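Local coordinates for protein fatty acid synthase 1, isoform A (Drosophila melanogaster, PDB 6FN6) that probably builds long-chain saturated fatty acids from acetyl-CoA and malonyl-CoA using NADPH, this piece being its modifying region of dehydratase, enoylreductase and ketoreductase domains, at residues L938-W943 and F1009-V1014; Y951-S956 and E997-L1002; G991-L996 and R1047-E1052; P1034-T1039 and N1078-R1083; T1051-F1056 and E1086-S1091. One frame throughout, in Å; residues are numbered along the deposited sequence.

Interaction 1 (L938-W943 and F1009-V1014); sequences LELTNW and FNLAAV
L940 of helix 935-946 rests on F1009 and L1011 of strand 1005-1011, a helix-on-sheet contact inside the Rossmann fold of the ketoreductase domain. It illustrates how one leucine can bridge two residues that share a side of a strand. With CG anti to the backbone N (chi1 172°), L940 sends its branch out from the helix, and CD2 does the touching on both counts. This methyl, L940 CD2, lies 4.1 Å from F1009 CB and meets the ring obliquely at its root, where L940 CD2 and F1009 CG are also 4.1 Å apart. N1010, the residue in between, points to the other side of the sheet, where it reaches helix 1034-1049. The packed part is buried and is closed in by strand 926-930: L929 touches L940, while the backbone of F1009 pairs with I928 and V930. The loose part begins just past L1011. There the strand gives way to A1012, A1013 and V1014, which are poorly ordered and do not touch the helical segment, with A1013 open to solvent. L1011 thus stands at the boundary between the two regimes. Its side chain also touches the glycine-rich motif at the start of helix 935-946, a pattern consistent with a Rossmann-type dinucleotide loop. On the helix side its contact is a single meeting of methyls, L1011 CD2 to L940 CD2, at 4.2 Å.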
# COMPACT_ATOMS: atom_id res chain seq x y z
N LEU A 938 -30.90 32.88 20.17
CA LEU A 938 -30.45 32.01 19.08
C LEU A 938 -30.16 30.60 19.57
O LEU A 938 -30.59 29.62 18.96
CB LEU A 938 -29.22 32.60 18.41
CG LEU A 938 -29.45 33.93 17.68
CD1 LEU A 938 -28.14 34.53 17.22
CD2 LEU A 938 -30.40 33.74 16.50
N GLU A 939 -29.44 30.49 20.68
CA GLU A 939 -29.06 29.18 21.20
C GLU A 939 -30.27 28.46 21.80
O GLU A 939 -30.33 27.23 21.80
CB GLU A 939 -27.95 29.33 22.24
CG GLU A 939 -26.67 29.97 21.68
CD GLU A 939 -26.18 29.29 20.41
OE1 GLU A 939 -25.88 30.01 19.43
OE2 GLU A 939 -26.08 28.05 20.39
N LEU A 940 -31.23 29.22 22.31
CA LEU A 940 -32.47 28.64 22.81
C LEU A 940 -33.26 28.05 21.65
O LEU A 940 -33.76 26.93 21.72
CB LEU A 940 -33.29 29.69 23.56
CG LEU A 940 -34.72 29.29 23.97
CD1 LEU A 940 -34.72 28.00 24.79
CD2 LEU A 940 -35.38 30.41 24.77
N THR A 941 -33.38 28.83 20.57
CA THR A 941 -34.07 28.38 19.37
C THR A 941 -33.48 27.08 18.85
O THR A 941 -34.20 26.14 18.53
CB THR A 941 -34.02 29.45 18.27
OG1 THR A 941 -34.61 30.66 18.74
CG2 THR A 941 -34.75 28.98 17.02
N ASN A 942 -32.15 27.04 18.74
CA ASN A 942 -31.45 25.87 18.25
C ASN A 942 -31.82 24.64 19.08
O ASN A 942 -32.12 23.57 18.54
CB ASN A 942 -29.94 26.09 18.29
CG ASN A 942 -29.18 25.06 17.49
OD1 ASN A 942 -29.52 24.77 16.34
ND2 ASN A 942 -28.15 24.48 18.09
N TRP A 943 -31.79 24.79 20.40
CA TRP A 943 -32.11 23.71 21.31
C TRP A 943 -33.53 23.20 21.08
O TRP A 943 -33.77 21.99 21.08
CB TRP A 943 -31.95 24.18 22.76
CG TRP A 943 -32.12 23.10 23.78
CD1 TRP A 943 -31.14 22.31 24.30
CD2 TRP A 943 -33.33 22.71 24.43
NE1 TRP A 943 -31.67 21.44 25.23
CE2 TRP A 943 -33.01 21.67 25.32
CE3 TRP A 943 -34.66 23.13 24.33
CZ2 TRP A 943 -33.97 21.05 26.12
CZ3 TRP A 943 -35.61 22.51 25.12
CH2 TRP A 943 -35.26 21.48 26.00
N PHE A 1009 -41.58 32.33 24.97
CA PHE A 1009 -40.38 32.58 25.75
C PHE A 1009 -40.03 34.07 25.73
O PHE A 1009 -39.84 34.66 24.67
CB PHE A 1009 -39.20 31.75 25.22
CG PHE A 1009 -39.50 30.28 25.12
CD1 PHE A 1009 -39.17 29.43 26.16
CD2 PHE A 1009 -40.11 29.76 23.99
CE1 PHE A 1009 -39.44 28.07 26.07
CE2 PHE A 1009 -40.38 28.41 23.90
CZ PHE A 1009 -40.05 27.56 24.94
N ASN A 1010 -39.99 34.67 26.92
CA ASN A 1010 -39.70 36.08 27.06
C ASN A 1010 -38.25 36.26 27.49
O ASN A 1010 -37.81 35.67 28.48
CB ASN A 1010 -40.64 36.74 28.07
CG ASN A 1010 -42.09 36.64 27.65
OD1 ASN A 1010 -42.77 35.66 27.95
ND2 ASN A 1010 -42.57 37.66 26.94
N LEU A 1011 -37.52 37.09 26.75
CA LEU A 1011 -36.09 37.25 27.00
C LEU A 1011 -35.73 38.69 27.35
O LEU A 1011 -35.69 39.57 26.49
CB LEU A 1011 -35.31 36.79 25.77
CG LEU A 1011 -35.73 35.42 25.23
CD1 LEU A 1011 -34.93 35.03 24.00
CD2 LEU A 1011 -35.61 34.35 26.29
N ALA A 1012 -35.47 38.92 28.63
CA ALA A 1012 -34.93 40.19 29.10
C ALA A 1012 -33.42 40.10 29.23
O ALA A 1012 -32.76 41.05 29.65
CB ALA A 1012 -35.56 40.58 30.43
N ALA A 1013 -32.87 38.93 28.90
CA ALA A 1013 -31.44 38.68 29.08
C ALA A 1013 -30.59 39.29 27.97
O ALA A 1013 -29.39 39.49 28.15
CB ALA A 1013 -31.19 37.18 29.16
N VAL A 1014 -31.21 39.58 26.84
CA VAL A 1014 -30.48 40.10 25.69
C VAL A 1014 -30.22 41.59 25.89
O VAL A 1014 -31.00 42.28 26.55
CB VAL A 1014 -31.23 39.84 24.36
CG1 VAL A 1014 -31.43 38.34 24.15
CG2 VAL A 1014 -32.57 40.58 24.33

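Interaction 2 (Y951-S956 and E997-L1002); sequences YIVLTS and ENSNKL. With EDO (1,2-ethanediol), chain E.
V953 points at S999 and shows how a beta-branched residue can seat a helix on a strand. V953 CB lies 4.1 Å from S999 OG. From there the two methyls fork round that oxygen: V953 CG1, anti to the backbone N (chi1 -177°), and V953 CG2 both come to 3.8 Å of S999 OG. V953 CG2 also looks along the helix to L1002 CD2, a looser contact at 4.5 Å, while CG1 packs on L995. The serine hydroxyl, though it faces the two valine methyls, is hydrogen-bonded to L995 O one turn earlier. Toward the partly exposed end, Y951 CD2 approaches L1002 CG to 4.0 Å, the ring meeting the leucine obliquely. At the other end of the strand an ethanediol, probably from the crystallisation liquor, bonds weakly through its O2 to T955. Strand 951-955 and helix 997-1002 run nearly antiparallel, at 164° with axes 9.8 Å apart, as expected where a Rossmann-fold helix crosses back over the sheet from strand 978-982 to strand 1005-1011.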
# COMPACT_ATOMS: atom_id res chain seq x y z
N TYR A 951 -41.55 25.05 13.98
CA TYR A 951 -42.10 26.37 13.67
C TYR A 951 -41.60 27.38 14.69
O TYR A 951 -41.92 27.30 15.87
CB TYR A 951 -43.63 26.33 13.66
CG TYR A 951 -44.22 25.44 12.59
CD1 TYR A 951 -44.53 24.12 12.86
CD2 TYR A 951 -44.48 25.93 11.32
CE1 TYR A 951 -45.08 23.30 11.89
CE2 TYR A 951 -45.03 25.13 10.34
CZ TYR A 951 -45.33 23.81 10.63
OH TYR A 951 -45.87 23.00 9.66
N ILE A 952 -40.79 28.33 14.22
CA ILE A 952 -40.14 29.29 15.09
C ILE A 952 -40.53 30.71 14.71
O ILE A 952 -40.49 31.08 13.54
CB ILE A 952 -38.61 29.12 15.06
CG1 ILE A 952 -38.20 27.74 15.58
CG2 ILE A 952 -37.92 30.23 15.85
CD1 ILE A 952 -38.50 27.49 17.04
N VAL A 953 -40.89 31.50 15.71
CA VAL A 953 -41.15 32.92 15.52
C VAL A 953 -40.22 33.73 16.41
O VAL A 953 -40.23 33.58 17.63
CB VAL A 953 -42.62 33.27 15.81
CG1 VAL A 953 -42.89 34.74 15.53
CG2 VAL A 953 -43.55 32.39 14.98
N LEU A 954 -39.42 34.59 15.78
CA LEU A 954 -38.50 35.44 16.51
C LEU A 954 -38.90 36.91 16.36
O LEU A 954 -39.05 37.40 15.24
CB LEU A 954 -37.07 35.24 16.01
CG LEU A 954 -36.54 33.80 15.93
CD1 LEU A 954 -35.18 33.78 15.26
CD2 LEU A 954 -36.47 33.17 17.31
N THR A 955 -39.08 37.60 17.48
CA THR A 955 -39.41 39.02 17.44
C THR A 955 -38.14 39.83 17.58
O THR A 955 -37.37 39.64 18.51
CB THR A 955 -40.41 39.42 18.55
OG1 THR A 955 -39.74 39.47 19.81
CG2 THR A 955 -41.57 38.45 18.62
N SER A 956 -37.91 40.73 16.63
CA SER A 956 -36.76 41.62 16.66
C SER A 956 -37.08 42.94 15.97
O SER A 956 -37.50 42.96 14.82
CB SER A 956 -35.55 40.96 15.99
OG SER A 956 -34.40 41.80 16.07
N GLU A 997 -51.81 36.15 17.20
CA GLU A 997 -52.81 35.68 16.26
C GLU A 997 -52.19 35.22 14.95
O GLU A 997 -52.63 34.24 14.36
CB GLU A 997 -53.85 36.77 16.00
CG GLU A 997 -54.97 36.81 17.03
CD GLU A 997 -55.85 38.03 16.90
OE1 GLU A 997 -55.55 38.91 16.06
OE2 GLU A 997 -56.85 38.12 17.64
N ASN A 998 -51.16 35.93 14.48
CA ASN A 998 -50.45 35.49 13.29
C ASN A 998 -49.74 34.18 13.57
O ASN A 998 -49.87 33.22 12.82
CB ASN A 998 -49.45 36.56 12.82
CG ASN A 998 -50.13 37.78 12.22
OD1 ASN A 998 -49.77 38.91 12.54
ND2 ASN A 998 -51.10 37.56 11.34
N SER A 999 -49.00 34.15 14.67
CA SER A 999 -48.22 32.97 15.04
C SER A 999 -49.11 31.75 15.15
O SER A 999 -48.73 30.65 14.74
CB SER A 999 -47.48 33.21 16.35
OG SER A 999 -46.55 34.27 16.23
N ASN A 1000 -50.30 31.94 15.71
CA ASN A 1000 -51.22 30.84 15.93
C ASN A 1000 -51.73 30.30 14.60
O ASN A 1000 -51.94 29.10 14.45
CB ASN A 1000 -52.40 31.28 16.81
CG ASN A 1000 -52.89 30.17 17.73
OD1 ASN A 1000 -52.09 29.40 18.26
ND2 ASN A 1000 -54.20 30.08 17.89
N LYS A 1001 -51.93 31.19 13.63
CA LYS A 1001 -52.41 30.79 12.31
C LYS A 1001 -51.34 30.04 11.52
O LYS A 1001 -51.67 29.18 10.70
CB LYS A 1001 -52.87 32.02 11.52
CG LYS A 1001 -54.14 32.68 12.06
CD LYS A 1001 -55.36 31.77 11.97
CE LYS A 1001 -56.60 32.43 12.56
NZ LYS A 1001 -57.11 33.55 11.73
N LEU A 1002 -50.07 30.38 11.74
CA LEU A 1002 -48.98 29.60 11.16
C LEU A 1002 -49.07 28.17 11.69
O LEU A 1002 -49.17 27.21 10.92
CB LEU A 1002 -47.62 30.21 11.51
CG LEU A 1002 -46.40 29.46 10.96
CD1 LEU A 1002 -46.41 29.45 9.44
CD2 LEU A 1002 -45.11 30.05 11.49
C1 EDO E . -35.89 42.61 20.47
O1 EDO E . -35.80 43.76 19.62
C2 EDO E . -37.28 42.56 21.09
O2 EDO E . -38.26 42.55 20.05

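Interaction 3 (G991-L996 and R1047-E1052); sequences GAKKLL and RDICTE
Within the Rossmann fold of the ketoreductase domain, two helices on one side of the sheet meet where I1049, in the last turn of helix 1034-1049, leans on K993 and L996 of helix 989-1002. The isoleucine works as a two-pronged wedge. Its long branch, nearly extended (chi2 162°), puts I1049 CD1 at 3.8 Å from L996 CB and 3.9 Å from K993 O, and I1049 CD1 also brushes K993 CG at 4.3 Å. The short branch turns to the backbone instead, with I1049 CG2 at 3.8 Å from L996 O. One residue on, the chain leaves the helix at C1050, and C1050 SG sits 4.1 Å from L996 CD2, taking the other end of the leucine. L1042, F1045 and I1008 also touch L996. The polar end of K993 is engaged elsewhere, in a salt bridge to E997. Replacing I1049 with an alanine would probably open a gap beside L996 CB and K993 O, leaving C1050 SG as the main remaining side-chain contact between the two segments. The side chains meet through carbon and sulfur, and K993 O and L996 O are touched across the contact only by methyls, so the fit rests on shape and burial rather than directional bonds.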
# COMPACT_ATOMS: atom_id res chain seq x y z
N GLY A 991 -50.11 45.19 19.28
CA GLY A 991 -48.97 44.47 18.73
C GLY A 991 -48.84 43.07 19.29
O GLY A 991 -48.63 42.11 18.54
N ALA A 992 -48.96 42.95 20.60
CA ALA A 992 -48.88 41.65 21.26
C ALA A 992 -49.99 40.75 20.73
O ALA A 992 -49.76 39.58 20.40
CB ALA A 992 -48.99 41.80 22.76
N LYS A 993 -51.19 41.31 20.65
CA LYS A 993 -52.35 40.57 20.15
C LYS A 993 -52.12 40.08 18.72
O LYS A 993 -52.47 38.95 18.39
CB LYS A 993 -53.60 41.45 20.21
CG LYS A 993 -54.87 40.73 19.81
CD LYS A 993 -56.10 41.55 20.14
CE LYS A 993 -57.36 40.90 19.59
NZ LYS A 993 -57.39 40.94 18.10
N LYS A 994 -51.54 40.93 17.89
CA LYS A 994 -51.31 40.59 16.49
C LYS A 994 -50.27 39.48 16.37
O LYS A 994 -50.47 38.52 15.63
CB LYS A 994 -50.85 41.82 15.70
CG LYS A 994 -50.88 41.61 14.20
CD LYS A 994 -50.06 42.65 13.46
CE LYS A 994 -49.97 42.33 11.98
NZ LYS A 994 -48.98 43.18 11.26
N LEU A 995 -49.16 39.62 17.09
CA LEU A 995 -48.11 38.61 17.08
C LEU A 995 -48.69 37.23 17.37
O LEU A 995 -48.43 36.27 16.64
CB LEU A 995 -47.03 38.95 18.12
CG LEU A 995 -45.91 37.92 18.34
CD1 LEU A 995 -44.98 37.89 17.15
CD2 LEU A 995 -45.14 38.23 19.62
N LEU A 996 -49.50 37.14 18.42
CA LEU A 996 -50.05 35.86 18.86
C LEU A 996 -51.04 35.29 17.85
O LEU A 996 -51.10 34.08 17.66
CB LEU A 996 -50.72 36.02 20.22
CG LEU A 996 -49.81 36.42 21.39
CD1 LEU A 996 -50.63 36.75 22.62
CD2 LEU A 996 -48.82 35.31 21.70
N ARG A 1047 -54.00 33.84 26.79
CA ARG A 1047 -55.07 33.11 27.48
C ARG A 1047 -56.26 32.89 26.56
O ARG A 1047 -56.93 31.87 26.64
CB ARG A 1047 -55.51 33.87 28.73
CG ARG A 1047 -54.45 33.99 29.82
CD ARG A 1047 -54.98 34.75 31.01
NE ARG A 1047 -53.93 35.08 31.98
CZ ARG A 1047 -54.15 35.31 33.27
NH1 ARG A 1047 -55.38 35.24 33.77
NH2 ARG A 1047 -53.13 35.61 34.07
N ASP A 1048 -56.53 33.87 25.70
CA ASP A 1048 -57.68 33.81 24.80
C ASP A 1048 -57.32 33.13 23.48
O ASP A 1048 -58.09 32.33 22.95
CB ASP A 1048 -58.21 35.22 24.52
CG ASP A 1048 -58.64 35.95 25.78
OD1 ASP A 1048 -59.11 35.28 26.72
OD2 ASP A 1048 -58.52 37.19 25.82
N ILE A 1049 -56.14 33.45 22.95
CA ILE A 1049 -55.74 33.00 21.63
C ILE A 1049 -55.10 31.62 21.67
O ILE A 1049 -55.54 30.70 20.98
CB ILE A 1049 -54.78 34.02 20.99
CG1 ILE A 1049 -55.43 35.40 20.91
CG2 ILE A 1049 -54.35 33.56 19.60
CD1 ILE A 1049 -54.44 36.53 20.69
N CYS A 1050 -54.05 31.48 22.46
CA CYS A 1050 -53.24 30.27 22.46
C CYS A 1050 -53.85 29.22 23.37
O CYS A 1050 -53.56 29.18 24.57
CB CYS A 1050 -51.82 30.60 22.89
SG CYS A 1050 -51.11 31.97 21.96
N THR A 1051 -54.69 28.36 22.80
CA THR A 1051 -55.36 27.32 23.58
C THR A 1051 -54.57 26.02 23.68
O THR A 1051 -54.98 25.09 24.37
CB THR A 1051 -56.75 27.02 22.98
OG1 THR A 1051 -56.63 26.78 21.57
CG2 THR A 1051 -57.69 28.19 23.22
N GLU A 1052 -53.43 25.95 23.00
CA GLU A 1052 -52.57 24.77 23.06
C GLU A 1052 -51.20 25.12 23.62
O GLU A 1052 -50.24 24.35 23.47
CB GLU A 1052 -52.41 24.15 21.67
CG GLU A 1052 -53.68 23.60 21.07
CD GLU A 1052 -54.01 22.20 21.56
OE1 GLU A 1052 -53.12 21.32 21.48
OE2 GLU A 1052 -55.15 21.97 22.01

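Interaction 4 (P1034-T1039 and N1078-R1083); sequences PKVTAT and NSAMER
An extended chain carries M1081 across to K1035 and T1039: beyond CG, chi2 (-176°) and chi3 both lie near anti, so the terminal methyl reaches the neighbouring helix. M1081 CE settles 3.7 Å from K1035 O and 3.8 Å from T1039 OG1, and so lies against a hydrogen bond. That bond runs from T1039 OG1 to K1035 O at 3.1 Å, with the donor almost in line with the carbonyl, and M1081 comes to the threonine at about a right angle. K1035 adds its CB, 4.2 Å from M1081 CE, before the rest of its chain turns away. A second torsion governs the other half of the contact. V1036, with CG1 anti to the backbone N (chi1 174°), presents both methyls to A1080, and A1080 CB lies 3.8 Å from V1036 CG1 and 3.9 Å from V1036 CG2. The axes of the two segments pass 9.5 Å apart. Running within 13° of parallel, the two segments belong to consecutive helices of the ketoreductase Rossmann fold, 1034-1049 and 1072-1090, which strand 1055-1060 separates in sequence and underlies in space. C1058 of that strand touches both T1039 and M1081. Elsewhere on helix 1072-1090, S1079 and E1082 are hydrogen-bonded to G495 and G498 of the pseudo-ketoreductase part, and A1080 itself touches L493 there.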
# COMPACT_ATOMS: atom_id res chain seq x y z
N PRO A 1034 -40.53 48.40 29.10
CA PRO A 1034 -40.92 47.63 27.91
C PRO A 1034 -40.80 46.12 28.13
O PRO A 1034 -41.50 45.35 27.47
CB PRO A 1034 -39.93 48.10 26.84
CG PRO A 1034 -39.48 49.44 27.30
CD PRO A 1034 -39.47 49.37 28.80
N LYS A 1035 -39.93 45.72 29.04
CA LYS A 1035 -39.76 44.31 29.37
C LYS A 1035 -41.03 43.79 30.05
O LYS A 1035 -41.50 42.69 29.76
CB LYS A 1035 -38.55 44.12 30.29
CG LYS A 1035 -37.23 44.59 29.68
CD LYS A 1035 -36.05 44.41 30.64
CE LYS A 1035 -36.10 45.40 31.80
NZ LYS A 1035 -36.01 46.82 31.35
N VAL A 1036 -41.58 44.60 30.94
CA VAL A 1036 -42.76 44.24 31.72
C VAL A 1036 -44.03 44.22 30.87
O VAL A 1036 -44.80 43.26 30.92
CB VAL A 1036 -42.92 45.21 32.91
CG1 VAL A 1036 -44.22 44.95 33.66
CG2 VAL A 1036 -41.73 45.11 33.84
N THR A 1037 -44.23 45.27 30.09
CA THR A 1037 -45.49 45.47 29.37
C THR A 1037 -45.76 44.43 28.28
O THR A 1037 -46.91 44.06 28.05
CB THR A 1037 -45.53 46.87 28.72
OG1 THR A 1037 -44.38 47.06 27.89
CG2 THR A 1037 -45.56 47.95 29.79
N ALA A 1038 -44.72 43.97 27.60
CA ALA A 1038 -44.88 42.94 26.58
C ALA A 1038 -45.34 41.64 27.23
O ALA A 1038 -46.29 41.00 26.76
CB ALA A 1038 -43.58 42.72 25.83
N THR A 1039 -44.68 41.25 28.31
CA THR A 1039 -45.03 40.04 29.04
C THR A 1039 -46.46 40.15 29.57
O THR A 1039 -47.22 39.19 29.55
CB THR A 1039 -44.06 39.79 30.21
OG1 THR A 1039 -42.71 39.83 29.74
CG2 THR A 1039 -44.33 38.44 30.86
N ASN A 1078 -38.11 42.06 37.19
CA ASN A 1078 -38.12 40.69 37.67
C ASN A 1078 -39.34 40.45 38.56
O ASN A 1078 -40.09 39.50 38.35
CB ASN A 1078 -36.84 40.37 38.46
CG ASN A 1078 -35.63 40.21 37.56
OD1 ASN A 1078 -35.76 40.10 36.34
ND2 ASN A 1078 -34.45 40.20 38.16
N SER A 1079 -39.52 41.32 39.54
CA SER A 1079 -40.65 41.22 40.46
C SER A 1079 -41.95 41.09 39.69
O SER A 1079 -42.81 40.27 40.02
CB SER A 1079 -40.70 42.43 41.39
OG SER A 1079 -41.81 42.35 42.26
N ALA A 1080 -42.09 41.91 38.65
CA ALA A 1080 -43.29 41.89 37.82
C ALA A 1080 -43.47 40.55 37.11
O ALA A 1080 -44.55 39.96 37.14
CB ALA A 1080 -43.23 43.02 36.80
N MET A 1081 -42.41 40.07 36.46
CA MET A 1081 -42.46 38.80 35.74
C MET A 1081 -42.76 37.64 36.69
O MET A 1081 -43.47 36.70 36.32
CB MET A 1081 -41.14 38.54 35.02
CG MET A 1081 -40.93 39.41 33.79
SD MET A 1081 -39.42 39.00 32.90
CE MET A 1081 -39.46 40.22 31.59
N GLU A 1082 -42.21 37.71 37.89
CA GLU A 1082 -42.48 36.72 38.93
C GLU A 1082 -43.98 36.63 39.20
O GLU A 1082 -44.56 35.54 39.24
CB GLU A 1082 -41.74 37.06 40.22
CG GLU A 1082 -40.23 36.87 40.14
CD GLU A 1082 -39.51 37.46 41.34
OE1 GLU A 1082 -40.19 37.85 42.31
OE2 GLU A 1082 -38.26 37.55 41.30
N ARG A 1083 -44.60 37.79 39.40
CA ARG A 1083 -46.01 37.86 39.74
C ARG A 1083 -46.87 37.38 38.57
O ARG A 1083 -47.84 36.65 38.76
CB ARG A 1083 -46.39 39.29 40.12
CG ARG A 1083 -47.67 39.41 40.93
CD ARG A 1083 -47.47 38.88 42.34
NE ARG A 1083 -48.57 39.23 43.23
CZ ARG A 1083 -49.57 38.42 43.57
NH1 ARG A 1083 -49.63 37.18 43.09
NH2 ARG A 1083 -50.51 38.85 44.40

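Interaction 5 (T1051-F1056 and E1086-S1091); sequences TELDYF and EQRQVS
R1088 lays its guanidinium flat on the ring of F1056, a clear example of an arginine stacked on an aromatic. The planes are 14° apart and the centres 4.0 Å, but the stack is off-centre: the guanidinium covers the ring's attached end, with R1088 NE 3.4 Å from F1056 CG. The chain bends at chi3 (61°), turning NE and the guanidinium beyond CD across the ring; R1088 CD itself lies over the same face, in a CH-pi contact 4.0 Å from the F1056 centroid. The cation-pi component is correspondingly off-centre, R1088 CZ standing 31° off the ring normal. L1053 comes from another direction, its CD2 at the guanidinium edge beside NH2. Outside partners hold the group in place: NH1 forms a salt bridge to D1043 and a hydrogen bond to S1046, and NE is hydrogen-bonded to P1094 O. A leucine in place of R1088 would probably uncover part of the F1056 face and leave D1043 without this charged mate. The stack thus ties the late part of helix 1072-1090 to the start of strand 1055-1060, next to helix 1034-1049 and strand 1005-1011.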
# COMPACT_ATOMS: atom_id res chain seq x y z
N THR A 1051 -54.69 28.36 22.80
CA THR A 1051 -55.36 27.32 23.58
C THR A 1051 -54.57 26.02 23.68
O THR A 1051 -54.98 25.09 24.37
CB THR A 1051 -56.75 27.02 22.98
OG1 THR A 1051 -56.63 26.78 21.57
CG2 THR A 1051 -57.69 28.19 23.22
N GLU A 1052 -53.43 25.95 23.00
CA GLU A 1052 -52.57 24.77 23.06
C GLU A 1052 -51.20 25.12 23.62
O GLU A 1052 -50.24 24.35 23.47
CB GLU A 1052 -52.41 24.15 21.67
CG GLU A 1052 -53.68 23.60 21.07
CD GLU A 1052 -54.01 22.20 21.56
OE1 GLU A 1052 -53.12 21.32 21.48
OE2 GLU A 1052 -55.15 21.97 22.01
N LEU A 1053 -51.11 26.27 24.28
CA LEU A 1053 -49.85 26.72 24.87
C LEU A 1053 -49.46 25.84 26.05
O LEU A 1053 -50.25 25.64 26.97
CB LEU A 1053 -49.97 28.18 25.31
CG LEU A 1053 -48.76 28.79 26.02
CD1 LEU A 1053 -48.37 30.11 25.39
CD2 LEU A 1053 -49.07 28.98 27.50
N ASP A 1054 -48.24 25.31 26.00
CA ASP A 1054 -47.74 24.43 27.06
C ASP A 1054 -46.76 25.16 27.97
O ASP A 1054 -46.59 24.78 29.13
CB ASP A 1054 -47.06 23.19 26.46
CG ASP A 1054 -48.00 22.37 25.59
OD1 ASP A 1054 -49.00 21.85 26.12
OD2 ASP A 1054 -47.73 22.25 24.38
N TYR A 1055 -46.11 26.20 27.46
CA TYR A 1055 -45.11 26.92 28.23
C TYR A 1055 -45.21 28.44 28.08
O TYR A 1055 -45.47 28.96 27.00
CB TYR A 1055 -43.70 26.46 27.83
CG TYR A 1055 -43.55 24.96 27.83
CD1 TYR A 1055 -43.58 24.25 29.01
CD2 TYR A 1055 -43.41 24.26 26.64
CE1 TYR A 1055 -43.46 22.88 29.02
CE2 TYR A 1055 -43.30 22.88 26.64
CZ TYR A 1055 -43.32 22.20 27.83
OH TYR A 1055 -43.21 20.83 27.85
N PHE A 1056 -45.00 29.12 29.20
CA PHE A 1056 -44.91 30.57 29.24
C PHE A 1056 -43.76 30.90 30.18
O PHE A 1056 -43.94 30.94 31.40
CB PHE A 1056 -46.21 31.20 29.72
CG PHE A 1056 -46.27 32.70 29.56
CD1 PHE A 1056 -45.66 33.54 30.48
CD2 PHE A 1056 -46.94 33.27 28.49
CE1 PHE A 1056 -45.71 34.91 30.33
CE2 PHE A 1056 -47.00 34.65 28.35
CZ PHE A 1056 -46.38 35.47 29.27
N GLU A 1086 -46.83 33.66 38.55
CA GLU A 1086 -47.56 33.16 39.70
C GLU A 1086 -49.06 33.30 39.46
O GLU A 1086 -49.82 32.36 39.67
CB GLU A 1086 -47.18 33.93 40.97
CG GLU A 1086 -47.81 33.37 42.24
CD GLU A 1086 -47.53 34.21 43.47
OE1 GLU A 1086 -47.31 35.43 43.32
OE2 GLU A 1086 -47.55 33.65 44.59
N GLN A 1087 -49.47 34.47 39.00
CA GLN A 1087 -50.88 34.75 38.75
C GLN A 1087 -51.42 33.81 37.69
O GLN A 1087 -52.54 33.30 37.81
CB GLN A 1087 -51.06 36.21 38.33
CG GLN A 1087 -50.90 37.21 39.46
CD GLN A 1087 -52.01 37.12 40.50
OE1 GLN A 1087 -51.95 36.30 41.42
NE2 GLN A 1087 -53.03 37.96 40.35
N ARG A 1088 -50.64 33.60 36.64
CA ARG A 1088 -51.03 32.70 35.56
C ARG A 1088 -51.37 31.31 36.10
O ARG A 1088 -52.40 30.73 35.76
CB ARG A 1088 -49.92 32.62 34.51
CG ARG A 1088 -49.91 33.78 33.52
CD ARG A 1088 -48.80 33.62 32.48
NE ARG A 1088 -48.97 32.41 31.68
CZ ARG A 1088 -49.68 32.33 30.56
NH1 ARG A 1088 -50.29 33.40 30.07
NH2 ARG A 1088 -49.78 31.18 29.92
N GLN A 1089 -50.49 30.77 36.95
CA GLN A 1089 -50.71 29.46 37.53
C GLN A 1089 -51.95 29.44 38.41
O GLN A 1089 -52.69 28.45 38.43
CB GLN A 1089 -49.49 29.00 38.34
CG GLN A 1089 -48.31 28.58 37.50
CD GLN A 1089 -47.37 27.64 38.25
OE1 GLN A 1089 -47.75 27.03 39.25
NE2 GLN A 1089 -46.15 27.52 37.76
N VAL A 1090 -52.18 30.52 39.15
CA VAL A 1090 -53.37 30.63 39.99
C VAL A 1090 -54.60 30.42 39.11
O VAL A 1090 -55.49 29.65 39.45
CB VAL A 1090 -53.42 31.99 40.72
CG1 VAL A 1090 -54.79 32.21 41.38
CG2 VAL A 1090 -52.31 32.09 41.75
N SER A 1091 -54.62 31.10 37.97
CA SER A 1091 -55.75 31.02 37.06
C SER A 1091 -55.66 29.81 36.12
O SER A 1091 -56.37 29.74 35.12
CB SER A 1091 -55.85 32.31 36.23
OG SER A 1091 -56.01 33.44 37.07

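All five interactions lie in the ketoreductase domain, with centres 10 to 21 Å apart. Interaction 2 is nested inside the chain loop closed by interaction 1, and interaction 3 crosses both in sequence; interactions 4 and 5 open only after interaction 1 has closed. Helix 989-1002 serves interactions 2 and 3, helix 1034-1049 interactions 3 and 4, and helix 1072-1090 interactions 4 and 5, making a chain of shared elements. Interactions 1, 2 and 5 meet the same run of parallel strands. The helix of interaction 1 packs on one side, and N1010 passes to the other, where it touches T1039 and F1056. Together they join helices on both sides to the Rossmann sheet.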